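Local coordinates for protein endoglucanase (Uncultured bacterium, PDB 3X17) that hydrolyses internal beta-1,4-glucosidic bonds of cellulose, as a family 9 glycoside hydrolase with an Ig-like domain ahead of its (alpha/alpha)6 barrel, at residues R76-D81 with E418-G423; S126-R131 with H211-G216; K277-W282 with F341-E346; L445-H450 with V550-H555; P94-A99 with E109-P114. All blocks are in the same frame, centred on the assembly; numbering follows the deposited sequence.

Interaction 1. Residues R76-D81 with E418-G423; sequences RLVSGD and EQSGYG
Tyr422 reaches from the turn Ser420-Gly423 to the loop 76-81. Beyond CB, its chi1 of -71° sets CG anti to its own carbonyl carbon. The ring then passes Ser79: Tyr422 CD2 lies 4.1 Å from Ser79 CB, and Tyr422 CE2 is 3.4 Å from Ser79 OG, which sits in the ring plane at its edge without a hydrogen bond. Ser79 OG instead accepts from Asp81 N at 3.0 Å, an ST turn, and is also bonded to Asp75. At the tip, Tyr422 OH donates to Asp81 OD2 over 2.5 Å, using the anti lone pair of that oxygen, with carboxylate and ring planes 82° apart. A phenylalanine here lacks the hydroxyl, which would probably leave the Asp81 carboxylate less firmly held on this side. Val78 CG2 rests 3.7 Å from Ser420 OG, a hydroxyl bonded to Val424 O, and Leu77 CB lies 4.0 Å from Gln419 O. Asp81 OD1 forms a salt bridge with Arg527. The contact joins the loop between strands 63-74 and 82-87 of the Ig-like domain to the loop after helix 396-418 of the catalytic domain, and Ala36 of strand 32-37 touches both Asp81 and Tyr422.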
# COMPACT_ATOMS: atom_id res chain seq x y z
N ARG A 76 -25.99 3.58 -5.16
CA ARG A 76 -26.91 2.62 -4.55
C ARG A 76 -26.18 1.37 -4.06
O ARG A 76 -26.64 0.68 -3.13
CB ARG A 76 -27.98 2.23 -5.56
CG ARG A 76 -29.33 1.90 -4.98
CD ARG A 76 -30.30 1.55 -6.12
NE ARG A 76 -29.72 0.60 -7.07
CZ ARG A 76 -29.23 0.92 -8.27
NH1 ARG A 76 -29.28 2.18 -8.69
NH2 ARG A 76 -28.69 -0.02 -9.04
N LEU A 77 -25.03 1.08 -4.67
CA LEU A 77 -24.33 -0.17 -4.40
C LEU A 77 -23.21 -0.02 -3.38
O LEU A 77 -22.54 -0.99 -3.04
CB LEU A 77 -23.79 -0.75 -5.70
CG LEU A 77 -24.90 -1.30 -6.60
CD1 LEU A 77 -24.28 -2.11 -7.72
CD2 LEU A 77 -25.90 -2.17 -5.78
N VAL A 78 -23.00 1.19 -2.91
CA VAL A 78 -21.88 1.47 -2.04
C VAL A 78 -22.19 2.36 -0.87
O VAL A 78 -22.32 1.89 0.20
CB VAL A 78 -20.68 2.09 -2.80
CG1 VAL A 78 -19.45 2.06 -1.97
CG2 VAL A 78 -20.44 1.39 -4.06
N SER A 79 -22.29 3.65 -1.08
CA SER A 79 -22.52 4.58 0.03
C SER A 79 -24.01 4.77 0.32
O SER A 79 -24.38 5.12 1.43
CB SER A 79 -21.87 5.95 -0.21
OG SER A 79 -22.49 6.63 -1.30
N GLY A 80 -24.85 4.68 -0.70
CA GLY A 80 -26.24 5.13 -0.57
C GLY A 80 -26.46 6.61 -0.86
O GLY A 80 -27.59 7.07 -0.88
N ASP A 81 -25.38 7.38 -1.06
CA ASP A 81 -25.54 8.83 -1.21
C ASP A 81 -26.18 9.26 -2.53
O ASP A 81 -26.13 8.53 -3.53
CB ASP A 81 -24.21 9.58 -1.02
CG ASP A 81 -23.61 9.39 0.36
OD1 ASP A 81 -24.29 8.80 1.23
OD2 ASP A 81 -22.46 9.85 0.56
N GLU A 418 -17.06 1.57 -11.98
CA GLU A 418 -18.17 2.23 -12.65
C GLU A 418 -19.45 2.11 -11.83
O GLU A 418 -20.32 2.95 -11.94
CB GLU A 418 -18.38 1.65 -14.04
CG GLU A 418 -17.25 1.96 -15.02
CD GLU A 418 -17.72 1.92 -16.46
OE1 GLU A 418 -18.18 0.84 -16.91
OE2 GLU A 418 -17.63 2.97 -17.13
N GLN A 419 -19.53 1.09 -10.98
CA GLN A 419 -20.69 0.93 -10.11
C GLN A 419 -20.63 1.80 -8.85
O GLN A 419 -21.46 1.66 -7.97
CB GLN A 419 -20.86 -0.54 -9.71
CG GLN A 419 -21.24 -1.42 -10.87
CD GLN A 419 -21.02 -2.91 -10.61
OE1 GLN A 419 -21.70 -3.73 -11.22
NE2 GLN A 419 -20.06 -3.26 -9.76
N SER A 420 -19.65 2.70 -8.75
CA SER A 420 -19.31 3.26 -7.45
C SER A 420 -19.21 4.77 -7.50
O SER A 420 -18.29 5.34 -8.08
CB SER A 420 -17.99 2.68 -6.94
OG SER A 420 -17.65 3.23 -5.67
N GLY A 421 -20.14 5.43 -6.83
CA GLY A 421 -20.23 6.87 -6.96
C GLY A 421 -18.94 7.57 -6.58
O GLY A 421 -18.54 8.50 -7.24
N TYR A 422 -18.25 7.09 -5.54
CA TYR A 422 -17.03 7.75 -5.11
C TYR A 422 -15.75 7.29 -5.81
O TYR A 422 -14.65 7.74 -5.44
CB TYR A 422 -16.85 7.64 -3.60
CG TYR A 422 -17.82 8.48 -2.82
CD1 TYR A 422 -17.57 9.85 -2.61
CD2 TYR A 422 -18.97 7.92 -2.30
CE1 TYR A 422 -18.43 10.62 -1.88
CE2 TYR A 422 -19.87 8.70 -1.58
CZ TYR A 422 -19.60 10.05 -1.38
OH TYR A 422 -20.42 10.80 -0.56
N GLY A 423 -15.85 6.34 -6.74
CA GLY A 423 -14.65 5.83 -7.39
C GLY A 423 -14.08 4.54 -6.80
O GLY A 423 -13.49 3.76 -7.51

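Interaction 2. Residues S126-R131 with H211-G216. With CA (calcium ion), chain D.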
# COMPACT_ATOMS: atom_id res chain seq x y z
N SER A 126 7.78 7.68 5.04
CA SER A 126 7.18 7.09 6.22
C SER A 126 7.85 5.77 6.63
O SER A 126 7.97 5.51 7.82
CB SER A 126 5.67 6.91 6.01
OG SER A 126 5.37 5.75 5.26
N TYR A 127 8.35 5.00 5.66
CA TYR A 127 9.10 3.78 5.97
C TYR A 127 10.33 4.09 6.84
O TYR A 127 10.65 3.37 7.80
CB TYR A 127 9.53 3.06 4.68
CG TYR A 127 8.37 2.44 3.93
CD1 TYR A 127 7.83 1.25 4.34
CD2 TYR A 127 7.75 3.11 2.88
CE1 TYR A 127 6.68 0.75 3.77
CE2 TYR A 127 6.63 2.58 2.26
CZ TYR A 127 6.11 1.39 2.70
OH TYR A 127 5.00 0.82 2.09
N TYR A 128 11.06 5.14 6.48
CA TYR A 128 12.23 5.54 7.26
C TYR A 128 11.80 5.78 8.71
O TYR A 128 12.50 5.42 9.62
CB TYR A 128 12.88 6.82 6.67
CG TYR A 128 13.82 7.55 7.61
CD1 TYR A 128 14.97 6.93 8.10
CD2 TYR A 128 13.62 8.90 7.90
CE1 TYR A 128 15.87 7.63 8.91
CE2 TYR A 128 14.46 9.58 8.74
CZ TYR A 128 15.61 8.96 9.21
OH TYR A 128 16.49 9.67 9.99
N LEU A 129 10.59 6.28 8.89
CA LEU A 129 10.14 6.66 10.22
C LEU A 129 9.60 5.44 10.98
O LEU A 129 9.34 5.50 12.19
CB LEU A 129 9.04 7.72 10.07
CG LEU A 129 9.44 9.20 10.00
CD1 LEU A 129 10.95 9.50 9.88
CD2 LEU A 129 8.59 10.01 9.06
N GLN A 130 9.41 4.35 10.25
CA GLN A 130 8.99 3.06 10.84
C GLN A 130 10.16 2.12 11.14
O GLN A 130 9.94 1.02 11.65
CB GLN A 130 8.02 2.34 9.89
CG GLN A 130 6.67 3.03 9.70
CD GLN A 130 5.69 2.74 10.82
OE1 GLN A 130 5.29 3.64 11.56
NE2 GLN A 130 5.35 1.47 10.98
N ARG A 131 11.37 2.49 10.75
CA ARG A 131 12.53 1.61 10.96
C ARG A 131 12.72 1.19 12.42
O ARG A 131 12.44 1.96 13.33
CB ARG A 131 13.81 2.24 10.45
CG ARG A 131 13.91 2.37 8.93
CD ARG A 131 15.29 3.02 8.51
NE ARG A 131 15.33 3.31 7.07
CZ ARG A 131 16.40 3.76 6.42
NH1 ARG A 131 17.53 4.00 7.08
NH2 ARG A 131 16.36 3.97 5.10
N HIS A 211 15.55 12.43 2.06
CA HIS A 211 16.25 12.94 3.23
C HIS A 211 16.52 11.84 4.24
O HIS A 211 16.04 11.88 5.37
CB HIS A 211 15.45 14.08 3.84
CG HIS A 211 15.22 15.21 2.88
ND1 HIS A 211 13.97 15.69 2.58
CD2 HIS A 211 16.08 15.84 2.04
CE1 HIS A 211 14.07 16.64 1.67
NE2 HIS A 211 15.34 16.76 1.32
N LEU A 212 17.33 10.88 3.81
CA LEU A 212 17.64 9.70 4.61
C LEU A 212 19.10 9.74 5.08
O LEU A 212 19.91 10.49 4.54
CB LEU A 212 17.43 8.45 3.74
CG LEU A 212 16.02 8.14 3.23
CD1 LEU A 212 16.03 6.85 2.42
CD2 LEU A 212 15.05 8.03 4.37
N PRO A 213 19.48 8.83 5.99
CA PRO A 213 20.91 8.65 6.27
C PRO A 213 21.67 8.24 5.01
O PRO A 213 22.88 8.52 4.90
CB PRO A 213 20.92 7.49 7.29
CG PRO A 213 19.55 7.50 7.90
CD PRO A 213 18.64 7.89 6.75
N GLU A 214 20.99 7.57 4.08
CA GLU A 214 21.64 7.13 2.85
C GLU A 214 21.56 8.14 1.69
O GLU A 214 22.04 7.87 0.59
CB GLU A 214 21.13 5.73 2.43
CG GLU A 214 21.21 4.65 3.57
CD GLU A 214 19.95 4.53 4.48
OE1 GLU A 214 19.08 5.42 4.49
OE2 GLU A 214 19.84 3.53 5.20
N SER A 215 20.93 9.28 1.93
CA SER A 215 20.81 10.31 0.91
C SER A 215 22.20 10.77 0.47
O SER A 215 23.00 11.18 1.30
CB SER A 215 20.04 11.51 1.46
OG SER A 215 18.66 11.23 1.62
N GLY A 216 22.51 10.65 -0.81
CA GLY A 216 23.78 11.17 -1.32
C GLY A 216 24.84 10.09 -1.48
O GLY A 216 25.99 10.40 -1.71
CA CA D . 20.68 7.47 -1.74
O HOH W 1 17.61 11.73 7.74
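Glu214 OE1 is gripped by both terminal nitrogens of Arg131. Arg131 NH2 gives it a bond of 3.1 Å, lying in the guanidinium plane but meeting the oxygen on its syn side 30° out of the carboxylate plane, while NH1 adds a weak one. The stronger bond of Arg131 NH1 goes to Glu214 OE2 at 3.0 Å, on the syn lone pair. The result is an end-on, two-nitrogen salt bridge in which the groups meet tip to tip, yet their planes are turned 65° apart, so it is not a flat pairing. An extended chain from CG to NE carries the arginine across, whereas Glu214 is bent at chi2 (90°) to meet it. Arg131 NH2 has a second acid partner in Glu225, and two nearby carboxylates would be expected to favour the charged guanidinium.

Tyr128 links the bridge to the apolar contacts: Tyr128 CD1 lies 3.7 Å above one face of the Arg131 guanidinium, offset toward the rim. Tyr128 CB lies 3.4 Å from Leu212 CD2, the two side chains running past each other in opposite directions, whereas Tyr128 CE1 and Pro213 CD meet tip to tip at 3.5 Å. One water joins Tyr128 OH to His211 O, donating to the latter at 2.8 Å.

Glu214 O also binds a calcium ion at 2.7 Å, with Asp207, Asn217, Val219, Asp221 and Asp224 completing the site. The contact therefore ties the end of helix 115-130 to the calcium-binding loop between helices 184-200 and 221-235, and Glu225 of the latter helix touches both Tyr128 and Leu212.

Interaction 3. Residues K277-W282 with F341-E346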
# COMPACT_ATOMS: atom_id res chain seq x y z
N LYS A 277 8.15 -15.81 -0.75
CA LYS A 277 8.05 -14.35 -0.83
C LYS A 277 9.41 -13.67 -0.74
O LYS A 277 9.73 -12.79 -1.53
CB LYS A 277 7.15 -13.77 0.26
CG LYS A 277 5.65 -13.90 0.00
CD LYS A 277 4.90 -13.51 1.27
CE LYS A 277 3.40 -13.33 1.05
NZ LYS A 277 2.70 -14.65 1.21
N ALA A 278 10.28 -14.15 0.16
CA ALA A 278 11.56 -13.48 0.31
C ALA A 278 12.41 -13.79 -0.91
O ALA A 278 13.10 -12.93 -1.42
CB ALA A 278 12.25 -13.94 1.59
N ALA A 279 12.34 -15.03 -1.40
CA ALA A 279 12.99 -15.37 -2.66
C ALA A 279 12.59 -14.42 -3.76
O ALA A 279 13.43 -13.92 -4.48
CB ALA A 279 12.70 -16.86 -3.09
N ALA A 280 11.29 -14.17 -3.90
CA ALA A 280 10.80 -13.34 -5.00
C ALA A 280 11.34 -11.91 -4.86
O ALA A 280 11.88 -11.33 -5.80
CB ALA A 280 9.25 -13.36 -5.05
N ALA A 281 11.26 -11.37 -3.66
CA ALA A 281 11.65 -9.97 -3.46
C ALA A 281 13.13 -9.79 -3.68
O ALA A 281 13.55 -8.85 -4.37
CB ALA A 281 11.24 -9.48 -2.08
N TRP A 282 13.92 -10.73 -3.15
CA TRP A 282 15.37 -10.73 -3.36
C TRP A 282 15.73 -10.86 -4.84
O TRP A 282 16.72 -10.28 -5.28
CB TRP A 282 16.03 -11.89 -2.62
CG TRP A 282 16.13 -11.72 -1.15
CD1 TRP A 282 16.33 -10.55 -0.46
CD2 TRP A 282 16.06 -12.76 -0.17
NE1 TRP A 282 16.33 -10.80 0.89
CE2 TRP A 282 16.22 -12.15 1.10
CE3 TRP A 282 15.82 -14.14 -0.24
CZ2 TRP A 282 16.18 -12.89 2.28
CZ3 TRP A 282 15.76 -14.87 0.96
CH2 TRP A 282 15.97 -14.25 2.19
N PHE A 341 4.99 -19.62 -7.26
CA PHE A 341 4.89 -19.12 -8.63
C PHE A 341 5.68 -17.81 -8.77
O PHE A 341 6.56 -17.67 -9.64
CB PHE A 341 3.41 -18.89 -8.98
CG PHE A 341 3.18 -18.13 -10.27
CD1 PHE A 341 3.21 -18.79 -11.50
CD2 PHE A 341 2.93 -16.76 -10.26
CE1 PHE A 341 2.96 -18.11 -12.68
CE2 PHE A 341 2.65 -16.08 -11.44
CZ PHE A 341 2.73 -16.76 -12.66
N TRP A 342 5.39 -16.86 -7.87
CA TRP A 342 6.01 -15.53 -7.95
C TRP A 342 7.52 -15.62 -7.82
O TRP A 342 8.26 -15.01 -8.59
CB TRP A 342 5.42 -14.62 -6.88
CG TRP A 342 6.10 -13.29 -6.76
CD1 TRP A 342 6.52 -12.49 -7.78
CD2 TRP A 342 6.24 -12.52 -5.56
NE1 TRP A 342 7.00 -11.30 -7.29
CE2 TRP A 342 6.84 -11.29 -5.92
CE3 TRP A 342 6.01 -12.79 -4.21
CZ2 TRP A 342 7.26 -10.35 -4.97
CZ3 TRP A 342 6.45 -11.87 -3.25
CH2 TRP A 342 7.04 -10.65 -3.64
N ALA A 343 7.99 -16.42 -6.88
CA ALA A 343 9.42 -16.63 -6.71
C ALA A 343 10.04 -17.26 -7.96
O ALA A 343 11.08 -16.80 -8.44
CB ALA A 343 9.71 -17.48 -5.45
N ALA A 344 9.40 -18.30 -8.49
CA ALA A 344 9.84 -18.89 -9.78
C ALA A 344 9.99 -17.88 -10.92
O ALA A 344 11.02 -17.84 -11.58
CB ALA A 344 8.94 -20.07 -10.20
N VAL A 345 8.98 -17.05 -11.13
CA VAL A 345 9.05 -16.01 -12.16
C VAL A 345 10.26 -15.11 -11.95
O VAL A 345 11.07 -14.95 -12.86
CB VAL A 345 7.75 -15.15 -12.19
CG1 VAL A 345 7.93 -13.91 -13.08
CG2 VAL A 345 6.57 -16.00 -12.69
N GLU A 346 10.38 -14.52 -10.76
CA GLU A 346 11.46 -13.54 -10.50
C GLU A 346 12.87 -14.15 -10.64
O GLU A 346 13.78 -13.54 -11.20
CB GLU A 346 11.29 -12.89 -9.13
CG GLU A 346 9.92 -12.27 -8.91
CD GLU A 346 9.57 -11.17 -9.93
OE1 GLU A 346 10.44 -10.78 -10.74
OE2 GLU A 346 8.45 -10.64 -9.86
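Apolar contacts dominate where Ala280 faces Trp342. The alanine methyl sits over the centre of one indole face, a CH-pi arrangement whose exact separation is doubtful. In Trp342, chi1 of 173° sets CG anti to the backbone N, and the indole beyond it reaches Ala280. On the same interface Ala279 CB meets Ala343 CB at 3.9 Å, and Ala280 CB lies 3.7 Å from Ala343 CA. The backbones come close here, with CA atoms of Ala280 and Ala343 4.0 Å apart, which small side chains on both helices permit. Lys277 CG approaches the ring of Trp342 in its plane, 3.9 Å from CZ3, the two side chains crossing at about a right angle.

Contacts with backbone oxygen come next: Glu346 CB packs 3.7 Å from Ala280 O.

Polar bonds engage the ends of the side chains. Trp342 NE1 makes a weak hydrogen bond of 3.0 Å to Glu346 OE2 within its own helix, and Glu346 OE1 forms a salt bridge with Arg287. Lys277 NZ forms a salt bridge with Asp339, one of the residues of a calcium site.

The two helical segments run nearly parallel, 26° between their directions and 7.8 Å between axes at closest approach. They belong to helices 272-288 and 337-351 of the (alpha/alpha)6 barrel; helix 184-200 touches Lys277 and Trp342, and helix 294-312 touches Ala279 and Ala344.

Interaction 4. Residues L445-H450 with V550-H555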
# COMPACT_ATOMS: atom_id res chain seq x y z
N LEU A 445 -3.68 -2.79 -10.40
CA LEU A 445 -4.05 -3.67 -11.52
C LEU A 445 -4.52 -2.91 -12.76
O LEU A 445 -4.18 -3.30 -13.89
CB LEU A 445 -5.07 -4.75 -11.13
CG LEU A 445 -4.77 -5.61 -9.89
CD1 LEU A 445 -5.96 -6.50 -9.60
CD2 LEU A 445 -3.48 -6.40 -10.03
N LEU A 446 -5.25 -1.82 -12.56
CA LEU A 446 -5.60 -0.92 -13.67
C LEU A 446 -4.35 -0.38 -14.36
O LEU A 446 -4.23 -0.47 -15.58
CB LEU A 446 -6.45 0.26 -13.20
CG LEU A 446 -7.83 -0.13 -12.65
CD1 LEU A 446 -8.40 1.00 -11.79
CD2 LEU A 446 -8.78 -0.47 -13.80
N LEU A 447 -3.36 0.04 -13.58
CA LEU A 447 -2.14 0.53 -14.16
C LEU A 447 -1.33 -0.56 -14.84
O LEU A 447 -0.60 -0.26 -15.78
CB LEU A 447 -1.29 1.28 -13.13
CG LEU A 447 -1.87 2.60 -12.62
CD1 LEU A 447 -1.01 3.18 -11.49
CD2 LEU A 447 -2.08 3.62 -13.74
N PHE A 448 -1.39 -1.79 -14.36
CA PHE A 448 -0.66 -2.88 -15.05
C PHE A 448 -1.23 -3.04 -16.48
O PHE A 448 -0.48 -3.18 -17.44
CB PHE A 448 -0.79 -4.21 -14.32
CG PHE A 448 0.11 -4.34 -13.09
CD1 PHE A 448 1.17 -3.47 -12.87
CD2 PHE A 448 -0.10 -5.37 -12.19
CE1 PHE A 448 1.99 -3.61 -11.75
CE2 PHE A 448 0.75 -5.55 -11.08
CZ PHE A 448 1.79 -4.66 -10.86
N ALA A 449 -2.55 -3.09 -16.58
CA ALA A 449 -3.26 -3.26 -17.84
C ALA A 449 -3.01 -2.06 -18.75
O ALA A 449 -2.60 -2.22 -19.90
CB ALA A 449 -4.79 -3.46 -17.58
N HIS A 450 -3.12 -0.87 -18.19
CA HIS A 450 -2.73 0.35 -18.88
C HIS A 450 -1.32 0.27 -19.47
O HIS A 450 -1.05 0.85 -20.53
CB HIS A 450 -2.83 1.55 -17.93
CG HIS A 450 -2.43 2.85 -18.57
ND1 HIS A 450 -3.16 3.43 -19.59
CD2 HIS A 450 -1.37 3.67 -18.35
CE1 HIS A 450 -2.60 4.59 -19.92
NE2 HIS A 450 -1.49 4.73 -19.21
N VAL A 550 2.55 4.23 -2.51
CA VAL A 550 3.77 4.70 -3.16
C VAL A 550 3.74 4.34 -4.66
O VAL A 550 4.11 5.16 -5.48
CB VAL A 550 5.04 4.08 -2.51
CG1 VAL A 550 6.28 4.25 -3.43
CG2 VAL A 550 5.31 4.71 -1.15
N PHE A 551 3.25 3.14 -5.01
CA PHE A 551 3.14 2.76 -6.43
C PHE A 551 2.24 3.68 -7.25
O PHE A 551 2.66 4.26 -8.27
CB PHE A 551 2.72 1.30 -6.60
CG PHE A 551 2.73 0.83 -8.05
CD1 PHE A 551 1.62 1.01 -8.86
CD2 PHE A 551 3.86 0.24 -8.59
CE1 PHE A 551 1.62 0.58 -10.18
CE2 PHE A 551 3.87 -0.18 -9.91
CZ PHE A 551 2.74 -0.02 -10.70
N VAL A 552 1.01 3.89 -6.78
CA VAL A 552 0.05 4.65 -7.56
C VAL A 552 0.44 6.13 -7.59
O VAL A 552 0.41 6.76 -8.66
CB VAL A 552 -1.41 4.44 -7.09
CG1 VAL A 552 -2.37 5.21 -7.98
CG2 VAL A 552 -1.76 2.96 -7.16
N ALA A 553 1.00 6.61 -6.48
CA ALA A 553 1.42 7.99 -6.39
C ALA A 553 2.59 8.23 -7.36
O ALA A 553 2.66 9.29 -8.02
CB ALA A 553 1.83 8.33 -4.97
N ALA A 554 3.49 7.25 -7.44
CA ALA A 554 4.65 7.39 -8.33
C ALA A 554 4.23 7.48 -9.81
O ALA A 554 4.81 8.25 -10.57
CB ALA A 554 5.64 6.26 -8.11
N HIS A 555 3.21 6.72 -10.20
CA HIS A 555 2.64 6.86 -11.53
C HIS A 555 2.24 8.32 -11.85
O HIS A 555 2.57 8.85 -12.90
CB HIS A 555 1.44 5.94 -11.73
CG HIS A 555 0.84 6.03 -13.11
ND1 HIS A 555 1.21 5.19 -14.14
CD2 HIS A 555 -0.04 6.92 -13.64
CE1 HIS A 555 0.56 5.54 -15.24
NE2 HIS A 555 -0.20 6.59 -14.96
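Leu447 points its two methyls at His555 from segment 445-450 of helix 435-452. Leu447 CD2 stands over the centre of the imidazole, 3.6 Å from the ring centroid, a CH-pi contact made squarely on the face. The other methyl, Leu447 CD1, leans toward the root of the same side chain, 3.7 Å from His555 CB, and also meets Phe551 CE1 at 3.9 Å. One leucine thus wedges between two residues a helical turn apart. In His555, chi1 of -179° sets CG anti to the backbone N, and the ring beyond it meets Leu447 CD2.

The phenylalanines meet beside this wedge. Phe448 CE1 lies 3.8 Å from Phe551 CZ, with ring planes 81° apart and centroids separated by 5.8 Å; the approach is oblique. On the other flank His450 CD2 comes within 4.1 Å of His555 CE1, the two side chains crossing at about a right angle.

Outside groups engage the polar ends and the rings. His555 ND1 bonds to the hydroxyl of Tyr201, while its NE2 has a weak bond to Glu459, and His450 ND1 accepts from Arg455 N. Tyr201 also meets Phe551 edge-to-face, and Phe385 stacks on Phe448.

The segment axes stay 11.1 Å apart at 45°, room that these large side chains fill. Such buried contact between helices 435-452 and 543-558 is in keeping with the (alpha/alpha)6 barrel of family 9 glycoside hydrolases.

Interaction 5. Residues P94-A99 with E109-P114; sequences PGRYVA and EFAIGP
Arg96 NE and Glu109 OE1 form a salt bridge of 2.9 Å beside the strand pair, the side chains crossing at about a right angle with guanidinium and carboxylate planes 63° apart. The Arg96 chain bends at chi2, and its guanidinium lies with one face over the backbone carbonyl carbons of Glu109 and Phe110, while NH1 comes 3.5 Å from Ala111 CB. An alanine in place of Glu109 removes the carboxylate and CG, which would probably leave the Arg96 tip freer to turn and uncover Val98 CG2.

Four backbone hydrogen bonds hold the strands. Gly95 and Ile112 exchange two, as do Tyr97 and Phe110, making each an antiparallel hydrogen-bonded pair; Arg96 and Ala111 between them are a non-hydrogen-bonded pair with CA atoms 4.4 Å apart. The shortest, Ile112 N to Gly95 O, spans 2.8 Å. CA-H...O contacts supplement these, such as Glu109 CA to Tyr97 O at 3.2 Å.

Packing occupies the face carrying Tyr97, Phe110 and Ile112. Phe110 takes the crowded position between backbone N and carbonyl carbon (chi1 62°), and its ring receives Tyr97 CB over one face, offset toward the rim, 4.2 Å from the centroid. Ile112 CD1 lies against the Tyr97 ring at CE2 and CD2, and Tyr25 meets Phe110 edge-to-face. The Tyr97 hydroxyl bonds to Ala93 O. Val98 CG2 packs 3.6 Å from Glu109 CG.

This is an antiparallel beta hairpin of strands 95-101 and 110-112, part of the sheet structure of an Ig-like domain; strand 52-57 flanks 95-101 and strand 24-25 flanks 110-112.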
# COMPACT_ATOMS: atom_id res chain seq x y z
N PRO A 94 -1.50 26.70 -12.18
CA PRO A 94 -0.92 26.35 -10.89
C PRO A 94 -1.28 27.35 -9.82
O PRO A 94 -1.12 28.55 -10.02
CB PRO A 94 0.60 26.42 -11.14
CG PRO A 94 0.77 26.27 -12.62
CD PRO A 94 -0.60 26.35 -13.29
N GLY A 95 -1.66 26.85 -8.64
CA GLY A 95 -1.96 27.71 -7.51
C GLY A 95 -2.81 27.04 -6.44
O GLY A 95 -2.95 25.81 -6.42
N ARG A 96 -3.45 27.85 -5.62
CA ARG A 96 -4.25 27.32 -4.53
C ARG A 96 -5.69 27.77 -4.65
O ARG A 96 -5.94 28.95 -4.91
CB ARG A 96 -3.67 27.81 -3.21
CG ARG A 96 -4.00 26.91 -2.07
CD ARG A 96 -2.84 26.81 -1.07
NE ARG A 96 -3.21 25.85 -0.04
CZ ARG A 96 -3.07 24.54 -0.16
NH1 ARG A 96 -2.42 24.04 -1.21
NH2 ARG A 96 -3.52 23.73 0.79
N TYR A 97 -6.62 26.88 -4.34
CA TYR A 97 -8.01 27.07 -4.71
C TYR A 97 -9.00 26.52 -3.68
O TYR A 97 -8.65 25.70 -2.82
CB TYR A 97 -8.30 26.44 -6.08
CG TYR A 97 -7.43 26.96 -7.22
CD1 TYR A 97 -7.82 28.05 -8.00
CD2 TYR A 97 -6.26 26.31 -7.56
CE1 TYR A 97 -7.04 28.49 -9.05
CE2 TYR A 97 -5.47 26.74 -8.60
CZ TYR A 97 -5.88 27.82 -9.36
OH TYR A 97 -5.08 28.22 -10.41
N VAL A 98 -10.27 26.89 -3.86
CA VAL A 98 -11.37 26.31 -3.13
C VAL A 98 -12.51 25.99 -4.09
O VAL A 98 -12.74 26.72 -5.06
CB VAL A 98 -11.85 27.27 -2.04
CG1 VAL A 98 -13.24 26.91 -1.59
CG2 VAL A 98 -10.86 27.27 -0.87
N ALA A 99 -13.20 24.88 -3.85
CA ALA A 99 -14.42 24.57 -4.60
C ALA A 99 -15.64 25.00 -3.80
O ALA A 99 -15.74 24.75 -2.58
CB ALA A 99 -14.49 23.07 -4.92
N GLU A 109 -9.15 23.96 1.06
CA GLU A 109 -8.22 24.43 0.05
C GLU A 109 -7.42 23.28 -0.51
O GLU A 109 -6.89 22.46 0.25
CB GLU A 109 -7.21 25.38 0.68
CG GLU A 109 -7.48 26.82 0.41
CD GLU A 109 -6.51 27.71 1.12
OE1 GLU A 109 -5.33 27.74 0.72
OE2 GLU A 109 -6.91 28.37 2.10
N PHE A 110 -7.12 23.38 -1.80
CA PHE A 110 -6.31 22.37 -2.46
C PHE A 110 -5.43 23.05 -3.51
O PHE A 110 -5.68 24.19 -3.88
CB PHE A 110 -7.19 21.31 -3.12
CG PHE A 110 -8.09 21.86 -4.19
CD1 PHE A 110 -7.65 21.97 -5.51
CD2 PHE A 110 -9.38 22.32 -3.87
CE1 PHE A 110 -8.48 22.48 -6.51
CE2 PHE A 110 -10.23 22.82 -4.88
CZ PHE A 110 -9.78 22.89 -6.19
N ALA A 111 -4.38 22.38 -3.94
CA ALA A 111 -3.47 22.97 -4.91
C ALA A 111 -3.67 22.39 -6.30
O ALA A 111 -4.06 21.24 -6.45
CB ALA A 111 -1.99 22.80 -4.46
N ILE A 112 -3.40 23.19 -7.33
CA ILE A 112 -3.09 22.64 -8.64
C ILE A 112 -1.62 22.85 -8.92
O ILE A 112 -1.08 23.91 -8.65
CB ILE A 112 -3.97 23.24 -9.75
CG1 ILE A 112 -5.42 22.78 -9.56
CG2 ILE A 112 -3.48 22.80 -11.11
CD1 ILE A 112 -6.46 23.82 -9.87
N GLY A 113 -0.94 21.78 -9.31
CA GLY A 113 0.52 21.72 -9.25
C GLY A 113 0.97 20.27 -9.28
O GLY A 113 0.14 19.37 -9.43
N PRO A 114 2.28 20.03 -9.14
CA PRO A 114 2.82 18.67 -9.16
C PRO A 114 2.59 17.95 -7.81
O PRO A 114 3.54 17.60 -7.11
CB PRO A 114 4.30 18.90 -9.43
CG PRO A 114 4.59 20.23 -8.76
CD PRO A 114 3.33 21.06 -8.95

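In the fold
From the N terminus, the loop at 76-81 opens interaction 1, which closes only at 418-423 and joins the Ig-like domain to the catalytic domain. Interactions 5, 2 and 3 are nested within that span in series. Interaction 5 closes the hairpin 95-112, and helix 115-130 follows directly to open interaction 2, which closes at the calcium loop 211-216. Interaction 3 then pairs two barrel helices. Interaction 4 starts after interaction 1 has closed and brings the C-terminal helix to 445-450; none of the five cross. Interactions 2 and 4 touch where Tyr127 packs on Val550, whereas interactions 1 and 3 lie on opposite sides of the chain's centre, their centres about 37 Å apart.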